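Local coordinates for ribosome biogenesis GTPase A (Thermotoga maritima, PDB 3CNL), which binds GTP and probably acts as a GTPase that binds 23S rRNA and is required late in assembly of the 50S ribosomal subunit, at residues Asp17-Arg20 with Leu21-Thr24; Thr37-Tyr40 with Gly41-Phe44; Lys157-Ser161 with Glu162-Ala166; Gly172-Val176 with Glu177-Asp181. All blocks are in the same frame, centred on the assembly; numbering follows the deposited sequence.

Contact 1 of 4, residues Asp17-Arg20 with Leu21-Thr24; sequences DLLR and LVNT
Val-22 folds back onto the carbonyls of Leu-18 and Leu-19, and its side chain meets these backbone oxygens before it meets another side chain. CB stands 4.1 Å from Leu-19 O, and the two methyls part from there. CG1 lies opposite the carbonyl carbon of its own residue (chi1 -56°), which brings it 4.0 Å from Leu-18 O. CG2, between the backbone N and the carbonyl carbon, comes 3.3 Å from Leu-19 O. The same methyl ends 4.2 Å from Leu-19 CD1, the two side chains meeting at a slant. Leu-103 of strand 101-106 packs on both residues, and Trp-139 of strand 139-141 touches Val-22.

Two backbone bonds hold this fold-back. Val-22 N donates to Leu-19 O at 3.1 Å, nearly straight at 162°, and closes a type I beta turn from Leu-19 to Val-22. Leu-21 N reaches Leu-18 O at 3.2 Å. Leu-19 O also accepts from Lys-47 NZ, which bonds Val-22 O as well; the ammonium probably eases the approach of these two carbonyl oxygens.

Polar side chains pair before and after Val-22 in the chain. Arg-20, bent at chi3, lays its guanidinium back along the helix, where NH2 makes a salt bridge of 2.8 Å with Asp-17 OD2. Further on, Thr-24 OG1 donates to Asn-23 OD1 at 2.7 Å. The whole is a type I turn that follows helix 13-19 and leads the chain into strand 24-30, a parallel strand inside the sheet of this circularly permuted G domain.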
ATOM      1  N   ASP A  17     -17.122   7.279 -11.379  1.00 49.15           N
ATOM      2  CA  ASP A  17     -18.099   6.401 -12.036  1.00 47.76           C
ATOM      3  C   ASP A  17     -18.314   5.108 -11.260  1.00 46.31           C
ATOM      4  O   ASP A  17     -19.421   4.559 -11.242  1.00 46.29           O
ATOM      5  CB  ASP A  17     -17.689   6.076 -13.482  1.00 47.97           C
ATOM      6  CG  ASP A  17     -17.697   7.308 -14.398  1.00 48.92           C
ATOM      7  OD1 ASP A  17     -16.851   7.360 -15.319  1.00 49.85           O
ATOM      8  OD2 ASP A  17     -18.532   8.223 -14.203  1.00 49.05           O
ATOM      9  N   LEU A  18     -17.258   4.605 -10.629  1.00 44.35           N
ATOM     10  CA  LEU A  18     -17.379   3.360  -9.862  1.00 42.65           C
ATOM     11  C   LEU A  18     -18.069   3.643  -8.536  1.00 41.29           C
ATOM     12  O   LEU A  18     -18.826   2.814  -8.041  1.00 40.83           O
ATOM     13  CB  LEU A  18     -16.019   2.695  -9.632  1.00 42.73           C
ATOM     14  CG  LEU A  18     -15.287   2.064 -10.818  1.00 43.39           C
ATOM     15  CD1 LEU A  18     -13.995   1.429 -10.357  1.00 44.34           C
ATOM     16  CD2 LEU A  18     -16.136   1.022 -11.500  1.00 43.18           C
ATOM     17  N   LEU A  19     -17.805   4.824  -7.985  1.00 40.06           N
ATOM     18  CA  LEU A  19     -18.343   5.255  -6.693  1.00 39.43           C
ATOM     19  C   LEU A  19     -19.858   5.367  -6.697  1.00 39.19           C
ATOM     20  O   LEU A  19     -20.501   5.155  -5.664  1.00 38.99           O
ATOM     21  CB  LEU A  19     -17.744   6.608  -6.297  1.00 39.15           C
ATOM     22  CG  LEU A  19     -16.779   6.791  -5.121  1.00 39.65           C
ATOM     23  CD1 LEU A  19     -16.245   5.494  -4.527  1.00 39.00           C
ATOM     24  CD2 LEU A  19     -15.639   7.710  -5.553  1.00 39.52           C
ATOM     25  N   ARG A  20     -20.431   5.705  -7.852  1.00 38.54           N
ATOM     26  CA  ARG A  20     -21.880   5.893  -7.946  1.00 38.37           C
ATOM     27  C   ARG A  20     -22.632   4.582  -7.724  1.00 37.32           C
ATOM     28  O   ARG A  20     -23.801   4.587  -7.349  1.00 37.27           O
ATOM     29  CB  ARG A  20     -22.269   6.535  -9.287  1.00 39.24           C
ATOM     30  CG  ARG A  20     -21.791   7.975  -9.434  1.00 41.58           C
ATOM     31  CD  ARG A  20     -22.634   8.738 -10.445  1.00 46.60           C
ATOM     32  NE  ARG A  20     -22.037   8.783 -11.776  1.00 50.05           N
ATOM     33  CZ  ARG A  20     -21.270   9.777 -12.224  1.00 50.73           C
ATOM     34  NH1 ARG A  20     -20.986  10.815 -11.442  1.00 52.97           N
ATOM     35  NH2 ARG A  20     -20.775   9.734 -13.459  1.00 54.04           N
ATOM     36  N   LEU A  21     -21.945   3.464  -7.961  1.00 36.00           N
ATOM     37  CA  LEU A  21     -22.532   2.132  -7.795  1.00 34.64           C
ATOM     38  C   LEU A  21     -22.612   1.674  -6.340  1.00 33.32           C
ATOM     39  O   LEU A  21     -23.286   0.679  -6.028  1.00 32.20           O
ATOM     40  CB  LEU A  21     -21.736   1.091  -8.604  1.00 35.10           C
ATOM     41  CG  LEU A  21     -21.651   1.171 -10.130  1.00 36.14           C
ATOM     42  CD1 LEU A  21     -20.887  -0.045 -10.652  1.00 37.70           C
ATOM     43  CD2 LEU A  21     -23.033   1.236 -10.786  1.00 38.16           C
ATOM     44  N   VAL A  22     -21.927   2.389  -5.447  1.00 32.06           N
ATOM     45  CA  VAL A  22     -21.688   1.868  -4.096  1.00 30.75           C
ATOM     46  C   VAL A  22     -22.091   2.819  -3.008  1.00 29.78           C
ATOM     47  O   VAL A  22     -22.279   4.000  -3.248  1.00 30.30           O
ATOM     48  CB  VAL A  22     -20.200   1.462  -3.887  1.00 30.90           C
ATOM     49  CG1 VAL A  22     -19.773   0.456  -4.949  1.00 30.35           C
ATOM     50  CG2 VAL A  22     -19.276   2.695  -3.884  1.00 29.77           C
ATOM     51  N   ASN A  23     -22.203   2.290  -1.796  1.00 28.88           N
ATOM     52  CA  ASN A  23     -22.513   3.087  -0.622  1.00 28.13           C
ATOM     53  C   ASN A  23     -21.443   2.939   0.463  1.00 27.56           C
ATOM     54  O   ASN A  23     -21.498   3.617   1.482  1.00 27.54           O
ATOM     55  CB  ASN A  23     -23.925   2.749  -0.080  1.00 28.18           C
ATOM     56  CG  ASN A  23     -24.069   1.298   0.390  1.00 27.82           C
ATOM     57  OD1 ASN A  23     -23.102   0.650   0.799  1.00 25.70           O
ATOM     58  ND2 ASN A  23     -25.301   0.789   0.343  1.00 25.97           N
ATOM     59  N   THR A  24     -20.481   2.046   0.212  1.00 26.72           N
ATOM     60  CA  THR A  24     -19.392   1.740   1.129  1.00 26.10           C
ATOM     61  C   THR A  24     -18.065   1.622   0.349  1.00 25.79           C
ATOM     62  O   THR A  24     -18.042   1.126  -0.780  1.00 25.22           O
ATOM     63  CB  THR A  24     -19.702   0.417   1.890  1.00 26.28           C
ATOM     64  OG1 THR A  24     -20.981   0.534   2.528  1.00 25.85           O
ATOM     65  CG2 THR A  24     -18.620   0.061   2.944  1.00 25.51           C
TER

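Contact 2 of 4, residues Thr37-Tyr40 with Gly41-Phe44; sequences TSAY and GVDF
The Phe-44 ring meets Ala-39 at its edge: Ala-39 CB lies near the ring plane, 3.6 Å from Phe-44 CE2. One face of the same ring has Val-42 O beneath it, 4.2 Å from the plane and over the ring centre. Gly-41 N approaches the ring of exposed Tyr-40 obliquely, 3.6 Å from its CD2. Ala-39 is the centre of an inverse gamma turn in the long loop that joins the parallel strands 24-30 and 48-54 of the G domain. A weak bond from Tyr-40 N to Ser-38 O, 3.0 Å long, spans the turn.

The buried methyl of Ala-39 serves both following apolar residues, since Val-42 CG1 approaches it from another direction at 4.1 Å. Phe-44 also packs on Val-25 of strand 24-30, while Val-42 touches Ile-15 and Leu-19 of helix 13-19; the loop is thereby pressed against the sheet and the helix together. Gly-41 lets the chain swing between Tyr-40 and Val-42: at its positive phi of 117° a beta carbon would collide with Tyr-40 O. Beyond it, Val-42 CG1 comes to 3.3 Å from Ala-39 O.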
ATOM      1  N   THR A  37       0.059   6.106   1.415  1.00 22.53           N
ATOM      2  CA  THR A  37      -0.850   5.230   0.657  1.00 22.92           C
ATOM      3  C   THR A  37      -2.352   5.543   0.863  1.00 24.36           C
ATOM      4  O   THR A  37      -3.213   4.730   0.525  1.00 23.53           O
ATOM      5  CB  THR A  37      -0.593   3.721   0.940  1.00 22.77           C
ATOM      6  OG1 THR A  37      -0.765   3.448   2.338  1.00 21.61           O
ATOM      7  CG2 THR A  37       0.832   3.308   0.482  1.00 22.02           C
ATOM      8  N   SER A  38      -2.645   6.727   1.384  1.00 25.81           N
ATOM      9  CA  SER A  38      -4.016   7.178   1.566  1.00 28.56           C
ATOM     10  C   SER A  38      -4.566   7.545   0.207  1.00 30.96           C
ATOM     11  O   SER A  38      -3.804   7.937  -0.683  1.00 30.88           O
ATOM     12  CB  SER A  38      -4.045   8.405   2.463  1.00 28.14           C
ATOM     13  OG  SER A  38      -3.643   9.549   1.744  1.00 28.70           O
ATOM     14  N   ALA A  39      -5.881   7.452   0.034  1.00 34.11           N
ATOM     15  CA  ALA A  39      -6.483   7.757  -1.268  1.00 37.60           C
ATOM     16  C   ALA A  39      -6.828   9.238  -1.386  1.00 40.43           C
ATOM     17  O   ALA A  39      -7.964   9.597  -1.706  1.00 41.66           O
ATOM     18  CB  ALA A  39      -7.718   6.883  -1.513  1.00 38.07           C
ATOM     19  N   TYR A  40      -5.848  10.091  -1.105  1.00 43.18           N
ATOM     20  CA  TYR A  40      -5.988  11.539  -1.228  1.00 45.67           C
ATOM     21  C   TYR A  40      -6.294  11.886  -2.684  1.00 46.59           C
ATOM     22  O   TYR A  40      -5.697  11.321  -3.604  1.00 46.97           O
ATOM     23  CB  TYR A  40      -4.689  12.208  -0.796  1.00 47.42           C
ATOM     24  CG  TYR A  40      -4.839  13.546  -0.110  1.00 48.78           C
ATOM     25  CD1 TYR A  40      -4.738  13.649   1.280  1.00 50.64           C
ATOM     26  CD2 TYR A  40      -5.042  14.715  -0.841  1.00 49.62           C
ATOM     27  CE1 TYR A  40      -4.850  14.884   1.933  1.00 51.62           C
ATOM     28  CE2 TYR A  40      -5.162  15.955  -0.201  1.00 51.25           C
ATOM     29  CZ  TYR A  40      -5.065  16.032   1.191  1.00 49.75           C
ATOM     30  OH  TYR A  40      -5.182  17.252   1.840  1.00 49.98           O
ATOM     31  N   GLY A  41      -7.242  12.797  -2.891  1.00 47.63           N
ATOM     32  CA  GLY A  41      -7.636  13.192  -4.236  1.00 48.45           C
ATOM     33  C   GLY A  41      -9.083  12.858  -4.528  1.00 49.31           C
ATOM     34  O   GLY A  41      -9.804  13.672  -5.115  1.00 49.99           O
ATOM     35  N   VAL A  42      -9.512  11.665  -4.117  1.00 49.57           N
ATOM     36  CA  VAL A  42     -10.876  11.201  -4.378  1.00 49.71           C
ATOM     37  C   VAL A  42     -11.776  11.400  -3.143  1.00 49.61           C
ATOM     38  O   VAL A  42     -11.355  11.186  -2.008  1.00 49.66           O
ATOM     39  CB  VAL A  42     -10.901   9.745  -4.980  1.00 49.88           C
ATOM     40  CG1 VAL A  42      -9.816   8.872  -4.387  1.00 50.37           C
ATOM     41  CG2 VAL A  42     -12.267   9.083  -4.845  1.00 49.75           C
ATOM     42  N   ASP A  43     -13.001  11.853  -3.390  1.00 49.46           N
ATOM     43  CA  ASP A  43     -13.938  12.226  -2.339  1.00 49.49           C
ATOM     44  C   ASP A  43     -14.797  11.025  -1.951  1.00 48.82           C
ATOM     45  O   ASP A  43     -15.589  10.543  -2.757  1.00 48.51           O
ATOM     46  CB  ASP A  43     -14.821  13.385  -2.833  1.00 50.14           C
ATOM     47  CG  ASP A  43     -15.660  14.015  -1.732  1.00 50.79           C
ATOM     48  OD1 ASP A  43     -15.688  13.502  -0.599  1.00 52.94           O
ATOM     49  OD2 ASP A  43     -16.302  15.053  -2.003  1.00 53.88           O
ATOM     50  N   PHE A  44     -14.608  10.548  -0.718  1.00 48.59           N
ATOM     51  CA  PHE A  44     -15.384   9.440  -0.140  1.00 48.06           C
ATOM     52  C   PHE A  44     -16.308   9.929   0.973  1.00 48.36           C
ATOM     53  O   PHE A  44     -16.805   9.113   1.758  1.00 48.58           O
ATOM     54  CB  PHE A  44     -14.480   8.373   0.499  1.00 47.16           C
ATOM     55  CG  PHE A  44     -13.445   7.787  -0.409  1.00 45.88           C
ATOM     56  CD1 PHE A  44     -13.747   7.432  -1.716  1.00 44.55           C
ATOM     57  CD2 PHE A  44     -12.162   7.549   0.072  1.00 45.79           C
ATOM     58  CE1 PHE A  44     -12.785   6.873  -2.538  1.00 43.67           C
ATOM     59  CE2 PHE A  44     -11.196   6.983  -0.738  1.00 44.57           C
ATOM     60  CZ  PHE A  44     -11.506   6.650  -2.049  1.00 45.98           C
TER

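Contact 3 of 4, residues Lys157-Ser161 with Glu162-Ala166; sequences KNIFS and EDLAA
Ser-161 OG accepts a hydrogen bond from Leu-164 N, 3.1 Å long with an N-H...O angle of 153°. The hydroxyl reaches the amide because OG sits between the backbone N and the carbonyl carbon (chi1 72°), and there it also lies against Leu-164 CB. A second, weak bond runs from Ala-165 N to Ser-161 O at 3.3 Å. Ser-161 is thus the N-cap of helix 162-170. An alanine here would keep the backbone bond but would probably leave the first-turn amide of Leu-164 without its acceptor and let the helix start fray.

This loop follows strand 147-154 and its nucleotide-binding Gly-153, in the region where switch II lies in Ras-like GTPases. Its apolar side chains gather round Leu-164. The CD2 methyl of Leu-164 lies 3.8 Å from Phe-160 CE2, the two side chains crossing at about a right angle, and 3.5 Å from Asn-158 O. That same carbonyl oxygen lies in plane at the edge of the Phe-160 ring, while Ser-161 CB rests over one face. Lys-157 passes its CE by both methyls of Leu-164 and carries NZ on to Ala-36 O and Ser-38 O. Asp-163 makes salt bridges with Arg-187 of helix 182-196 and with Lys-167. Next to Leu-164, Ile-159 CG2 touches Ala-165 CB at 3.5 Å.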
ATOM      1  N   LYS A 157      -2.173   9.037  -7.678  1.00 42.41           N
ATOM      2  CA  LYS A 157      -2.236  10.371  -7.106  1.00 42.71           C
ATOM      3  C   LYS A 157      -1.051  11.270  -7.451  1.00 43.49           C
ATOM      4  O   LYS A 157      -0.036  10.799  -7.956  1.00 43.40           O
ATOM      5  CB  LYS A 157      -2.510  10.315  -5.599  1.00 42.87           C
ATOM      6  CG  LYS A 157      -1.376   9.888  -4.709  1.00 41.78           C
ATOM      7  CD  LYS A 157      -1.961   9.503  -3.355  1.00 39.81           C
ATOM      8  CE  LYS A 157      -0.984   9.770  -2.254  1.00 38.84           C
ATOM      9  NZ  LYS A 157      -1.545   9.407  -0.935  1.00 35.08           N
ATOM     10  N   ASN A 158      -1.217  12.566  -7.182  1.00 44.41           N
ATOM     11  CA  ASN A 158      -0.231  13.600  -7.507  1.00 45.54           C
ATOM     12  C   ASN A 158       0.963  13.550  -6.566  1.00 45.49           C
ATOM     13  O   ASN A 158       0.814  13.704  -5.349  1.00 45.89           O
ATOM     14  CB  ASN A 158      -0.895  14.992  -7.479  1.00 45.95           C
ATOM     15  CG  ASN A 158       0.098  16.134  -7.235  1.00 47.66           C
ATOM     16  OD1 ASN A 158       0.905  16.498  -8.108  1.00 50.43           O
ATOM     17  ND2 ASN A 158       0.023  16.725  -6.044  1.00 50.21           N
ATOM     18  N   ILE A 159       2.147  13.324  -7.126  1.00 45.27           N
ATOM     19  CA  ILE A 159       3.356  13.331  -6.322  1.00 45.22           C
ATOM     20  C   ILE A 159       4.084  14.655  -6.494  1.00 45.09           C
ATOM     21  O   ILE A 159       4.787  14.876  -7.474  1.00 45.53           O
ATOM     22  CB  ILE A 159       4.282  12.143  -6.626  1.00 45.20           C
ATOM     23  CG1 ILE A 159       3.509  10.835  -6.488  1.00 44.99           C
ATOM     24  CG2 ILE A 159       5.451  12.160  -5.658  1.00 44.70           C
ATOM     25  CD1 ILE A 159       3.865   9.810  -7.503  1.00 46.46           C
ATOM     26  N   PHE A 160       3.885  15.527  -5.521  1.00 44.62           N
ATOM     27  CA  PHE A 160       4.469  16.854  -5.501  1.00 44.38           C
ATOM     28  C   PHE A 160       5.786  16.837  -4.722  1.00 43.48           C
ATOM     29  O   PHE A 160       6.687  17.637  -4.992  1.00 44.55           O
ATOM     30  CB  PHE A 160       3.485  17.826  -4.845  1.00 45.76           C
ATOM     31  CG  PHE A 160       3.017  17.386  -3.482  1.00 46.18           C
ATOM     32  CD1 PHE A 160       3.307  18.145  -2.356  1.00 47.07           C
ATOM     33  CD2 PHE A 160       2.296  16.196  -3.324  1.00 48.15           C
ATOM     34  CE1 PHE A 160       2.888  17.737  -1.089  1.00 49.55           C
ATOM     35  CE2 PHE A 160       1.867  15.775  -2.068  1.00 49.19           C
ATOM     36  CZ  PHE A 160       2.165  16.543  -0.944  1.00 46.84           C
ATOM     37  N   SER A 161       5.898  15.912  -3.767  1.00 41.51           N
ATOM     38  CA  SER A 161       7.029  15.889  -2.857  1.00 39.02           C
ATOM     39  C   SER A 161       7.958  14.696  -3.080  1.00 37.57           C
ATOM     40  O   SER A 161       7.557  13.640  -3.578  1.00 37.10           O
ATOM     41  CB  SER A 161       6.550  15.952  -1.411  1.00 39.05           C
ATOM     42  OG  SER A 161       5.944  14.740  -1.015  1.00 39.09           O
ATOM     43  N   GLU A 162       9.215  14.892  -2.701  1.00 35.43           N
ATOM     44  CA  GLU A 162      10.232  13.862  -2.793  1.00 33.22           C
ATOM     45  C   GLU A 162       9.938  12.767  -1.755  1.00 31.21           C
ATOM     46  O   GLU A 162      10.089  11.571  -2.028  1.00 29.97           O
ATOM     47  CB  GLU A 162      11.593  14.527  -2.595  1.00 33.52           C
ATOM     48  CG  GLU A 162      12.733  13.641  -2.208  1.00 34.82           C
ATOM     49  CD  GLU A 162      13.923  14.462  -1.741  1.00 36.79           C
ATOM     50  OE1 GLU A 162      14.501  15.193  -2.584  1.00 35.99           O
ATOM     51  OE2 GLU A 162      14.262  14.384  -0.530  1.00 37.27           O
ATOM     52  N   ASP A 163       9.495  13.194  -0.576  1.00 29.31           N
ATOM     53  CA  ASP A 163       9.181  12.274   0.501  1.00 28.34           C
ATOM     54  C   ASP A 163       8.018  11.317   0.130  1.00 27.13           C
ATOM     55  O   ASP A 163       8.077  10.115   0.384  1.00 26.37           O
ATOM     56  CB  ASP A 163       8.857  13.062   1.760  1.00 28.69           C
ATOM     57  CG  ASP A 163       8.628  12.171   2.946  1.00 29.73           C
ATOM     58  OD1 ASP A 163       9.594  11.544   3.428  1.00 32.49           O
ATOM     59  OD2 ASP A 163       7.483  12.097   3.403  1.00 31.20           O
ATOM     60  N   LEU A 164       6.974  11.856  -0.493  1.00 25.71           N
ATOM     61  CA  LEU A 164       5.841  11.020  -0.939  1.00 24.79           C
ATOM     62  C   LEU A 164       6.259   9.993  -2.003  1.00 23.80           C
ATOM     63  O   LEU A 164       5.912   8.819  -1.909  1.00 24.01           O
ATOM     64  CB  LEU A 164       4.671  11.892  -1.421  1.00 24.18           C
ATOM     65  CG  LEU A 164       3.455  11.131  -1.975  1.00 25.66           C
ATOM     66  CD1 LEU A 164       2.804  10.262  -0.905  1.00 23.73           C
ATOM     67  CD2 LEU A 164       2.429  12.079  -2.652  1.00 25.71           C
ATOM     68  N   ALA A 165       7.041  10.422  -2.989  1.00 22.60           N
ATOM     69  CA  ALA A 165       7.564   9.496  -3.998  1.00 21.55           C
ATOM     70  C   ALA A 165       8.429   8.402  -3.355  1.00 21.03           C
ATOM     71  O   ALA A 165       8.296   7.224  -3.690  1.00 21.33           O
ATOM     72  CB  ALA A 165       8.355  10.259  -5.070  1.00 21.66           C
ATOM     73  N   ALA A 166       9.297   8.793  -2.422  1.00 19.98           N
ATOM     74  CA  ALA A 166      10.198   7.865  -1.759  1.00 20.03           C
ATOM     75  C   ALA A 166       9.400   6.786  -1.009  1.00 20.28           C
ATOM     76  O   ALA A 166       9.696   5.610  -1.128  1.00 21.31           O
ATOM     77  CB  ALA A 166      11.096   8.619  -0.805  1.00 19.51           C
TER

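Contact 4 of 4, residues Gly172-Val176 with Glu177-Asp181; sequences GSLPV and ERIED
Leu-174 and Ile-179 form the tight side of this turn, with Leu-174 CD2 3.5 Å from Ile-179 CD1. Between them the chain makes a short 3-10 turn in the linker from helix 162-170, which closes in a Schellman motif at Gly-172, to helix 182-196, capped by Asp-181. Two backbone bonds hold the turn: Arg-178 N to Pro-175 O and Ile-179 N to Val-176 O, each 3.0 Å. Leu-174 stretches away from its own backbone N (chi1 -174°), which brings its two methyls to Ile-179 and Arg-178; CD1 lies 4.0 Å from Arg-178 CB. Ala-165 and Leu-168 of helix 162-170 also touch Leu-174, while Ile-179 packs on Ile-184 and Phe-185 of helix 182-196. An alanine in place of Leu-174 would probably open a gap beside Ile-179 CD1 and weaken the link between the two helices.

The outer side is looser and exposed. Arg-178, bent at chi2 and chi3, turns an edge of its guanidinium toward Pro-175 CB without close contact. Glu-177 curls back at chi2, and its OE1 stops 3.5 Å from Pro-175 CB and 3.1 Å from Val-176 N, at an angle too poor for a hydrogen bond.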
ATOM      1  N   GLY A 172       6.305  -0.276  -2.968  1.00 22.24           N
ATOM      2  CA  GLY A 172       6.142  -0.858  -4.324  1.00 22.40           C
ATOM      3  C   GLY A 172       4.995  -0.308  -5.145  1.00 23.39           C
ATOM      4  O   GLY A 172       4.609  -0.880  -6.172  1.00 23.16           O
ATOM      5  N   SER A 173       4.439   0.806  -4.690  1.00 24.05           N
ATOM      6  CA  SER A 173       3.341   1.458  -5.375  1.00 25.60           C
ATOM      7  C   SER A 173       3.824   2.283  -6.582  1.00 26.86           C
ATOM      8  O   SER A 173       3.126   2.410  -7.607  1.00 27.09           O
ATOM      9  CB  SER A 173       2.592   2.328  -4.377  1.00 25.95           C
ATOM     10  OG  SER A 173       1.518   2.985  -5.002  1.00 29.11           O
ATOM     11  N   LEU A 174       5.019   2.845  -6.462  1.00 27.30           N
ATOM     12  CA  LEU A 174       5.594   3.616  -7.548  1.00 28.50           C
ATOM     13  C   LEU A 174       6.845   2.908  -8.071  1.00 30.06           C
ATOM     14  O   LEU A 174       7.788   2.707  -7.323  1.00 30.00           O
ATOM     15  CB  LEU A 174       5.873   5.058  -7.077  1.00 27.82           C
ATOM     16  CG  LEU A 174       6.362   6.154  -8.028  1.00 28.70           C
ATOM     17  CD1 LEU A 174       5.293   6.537  -9.081  1.00 26.85           C
ATOM     18  CD2 LEU A 174       6.777   7.373  -7.209  1.00 27.49           C
ATOM     19  N   PRO A 175       6.853   2.526  -9.367  1.00 32.16           N
ATOM     20  CA  PRO A 175       8.020   1.863  -9.994  1.00 33.76           C
ATOM     21  C   PRO A 175       9.285   2.715 -10.103  1.00 34.84           C
ATOM     22  O   PRO A 175       9.199   3.907 -10.330  1.00 35.07           O
ATOM     23  CB  PRO A 175       7.504   1.500 -11.409  1.00 33.87           C
ATOM     24  CG  PRO A 175       5.992   1.560 -11.299  1.00 33.78           C
ATOM     25  CD  PRO A 175       5.734   2.666 -10.318  1.00 32.57           C
ATOM     26  N   VAL A 176      10.449   2.071  -9.952  1.00 36.60           N
ATOM     27  CA  VAL A 176      11.768   2.696 -10.115  1.00 37.89           C
ATOM     28  C   VAL A 176      11.895   3.431 -11.452  1.00 38.51           C
ATOM     29  O   VAL A 176      12.491   4.507 -11.527  1.00 38.13           O
ATOM     30  CB  VAL A 176      12.892   1.642  -9.952  1.00 38.23           C
ATOM     31  CG1 VAL A 176      14.202   2.105 -10.560  1.00 38.66           C
ATOM     32  CG2 VAL A 176      13.084   1.317  -8.482  1.00 38.68           C
ATOM     33  N   GLU A 177      11.292   2.845 -12.484  1.00 39.32           N
ATOM     34  CA  GLU A 177      11.273   3.389 -13.838  1.00 40.45           C
ATOM     35  C   GLU A 177      10.666   4.774 -13.920  1.00 40.51           C
ATOM     36  O   GLU A 177      11.031   5.554 -14.792  1.00 41.10           O
ATOM     37  CB  GLU A 177      10.487   2.453 -14.764  1.00 40.84           C
ATOM     38  CG  GLU A 177      11.085   1.053 -14.897  1.00 43.23           C
ATOM     39  CD  GLU A 177      10.718   0.104 -13.754  1.00 44.27           C
ATOM     40  OE1 GLU A 177      10.677   0.538 -12.585  1.00 44.54           O
ATOM     41  OE2 GLU A 177      10.489  -1.095 -14.033  1.00 47.96           O
ATOM     42  N   ARG A 178       9.733   5.064 -13.019  1.00 40.52           N
ATOM     43  CA  ARG A 178       8.994   6.325 -12.988  1.00 40.82           C
ATOM     44  C   ARG A 178       9.774   7.433 -12.252  1.00 40.24           C
ATOM     45  O   ARG A 178       9.363   8.602 -12.240  1.00 40.44           O
ATOM     46  CB  ARG A 178       7.670   6.086 -12.253  1.00 41.67           C
ATOM     47  CG  ARG A 178       6.413   6.523 -12.963  1.00 44.73           C
ATOM     48  CD  ARG A 178       5.785   5.370 -13.731  1.00 49.58           C
ATOM     49  NE  ARG A 178       6.003   5.475 -15.177  1.00 54.15           N
ATOM     50  CZ  ARG A 178       6.656   4.581 -15.922  1.00 55.18           C
ATOM     51  NH1 ARG A 178       6.778   4.782 -17.228  1.00 57.38           N
ATOM     52  NH2 ARG A 178       7.182   3.485 -15.376  1.00 57.64           N
ATOM     53  N   ILE A 179      10.882   7.059 -11.611  1.00 39.32           N
ATOM     54  CA  ILE A 179      11.659   7.998 -10.794  1.00 38.32           C
ATOM     55  C   ILE A 179      12.742   8.677 -11.635  1.00 38.16           C
ATOM     56  O   ILE A 179      13.609   8.019 -12.215  1.00 37.82           O
ATOM     57  CB  ILE A 179      12.308   7.297  -9.560  1.00 37.93           C
ATOM     58  CG1 ILE A 179      11.258   6.520  -8.747  1.00 38.16           C
ATOM     59  CG2 ILE A 179      13.095   8.304  -8.692  1.00 36.18           C
ATOM     60  CD1 ILE A 179      10.206   7.373  -8.044  1.00 38.13           C
ATOM     61  N   GLU A 180      12.707  10.001 -11.660  1.00 38.11           N
ATOM     62  CA  GLU A 180      13.588  10.769 -12.531  1.00 39.25           C
ATOM     63  C   GLU A 180      14.648  11.567 -11.754  1.00 37.48           C
ATOM     64  O   GLU A 180      15.601  12.087 -12.338  1.00 38.09           O
ATOM     65  CB  GLU A 180      12.734  11.677 -13.439  1.00 39.00           C
ATOM     66  CG  GLU A 180      11.770  10.896 -14.332  1.00 40.88           C
ATOM     67  CD  GLU A 180      10.581  11.720 -14.840  1.00 39.50           C
ATOM     68  OE1 GLU A 180      10.056  11.368 -15.923  1.00 43.98           O
ATOM     69  OE2 GLU A 180      10.160  12.699 -14.167  1.00 44.64           O
ATOM     70  N   ASP A 181      14.476  11.665 -10.441  1.00 35.48           N
ATOM     71  CA  ASP A 181      15.410  12.403  -9.590  1.00 33.52           C
ATOM     72  C   ASP A 181      16.077  11.412  -8.622  1.00 31.63           C
ATOM     73  O   ASP A 181      15.390  10.673  -7.902  1.00 29.98           O
ATOM     74  CB  ASP A 181      14.663  13.535  -8.857  1.00 34.00           C
ATOM     75  CG  ASP A 181      15.602  14.538  -8.188  1.00 34.77           C
ATOM     76  OD1 ASP A 181      16.656  14.135  -7.649  1.00 34.70           O
ATOM     77  OD2 ASP A 181      15.287  15.754  -8.203  1.00 38.26           O
TER

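All four contacts are local, and they differ in burial. Contact 1, with Leu-19 and Val-22 buried, is partly buried, whereas contacts 2, 3 and 4 are surface contacts. Contacts 1 and 2 meet where Leu-19 of helix 13-19 packs on Val-42, CD2 to CG2 at 3.7 Å. Contact 3 reaches contact 2 by a polar route, Lys-157 NZ to Ser-38 O, and contact 4 by an apolar one, Ile-159 against Leu-174. Contacts 3 and 4 lie at opposite ends of helix 162-170. Contacts 1 and 4 close turns with backbone bonds, contact 3 uses a serine cap, and contact 2 relies across its halves on apolar packing and a glycine.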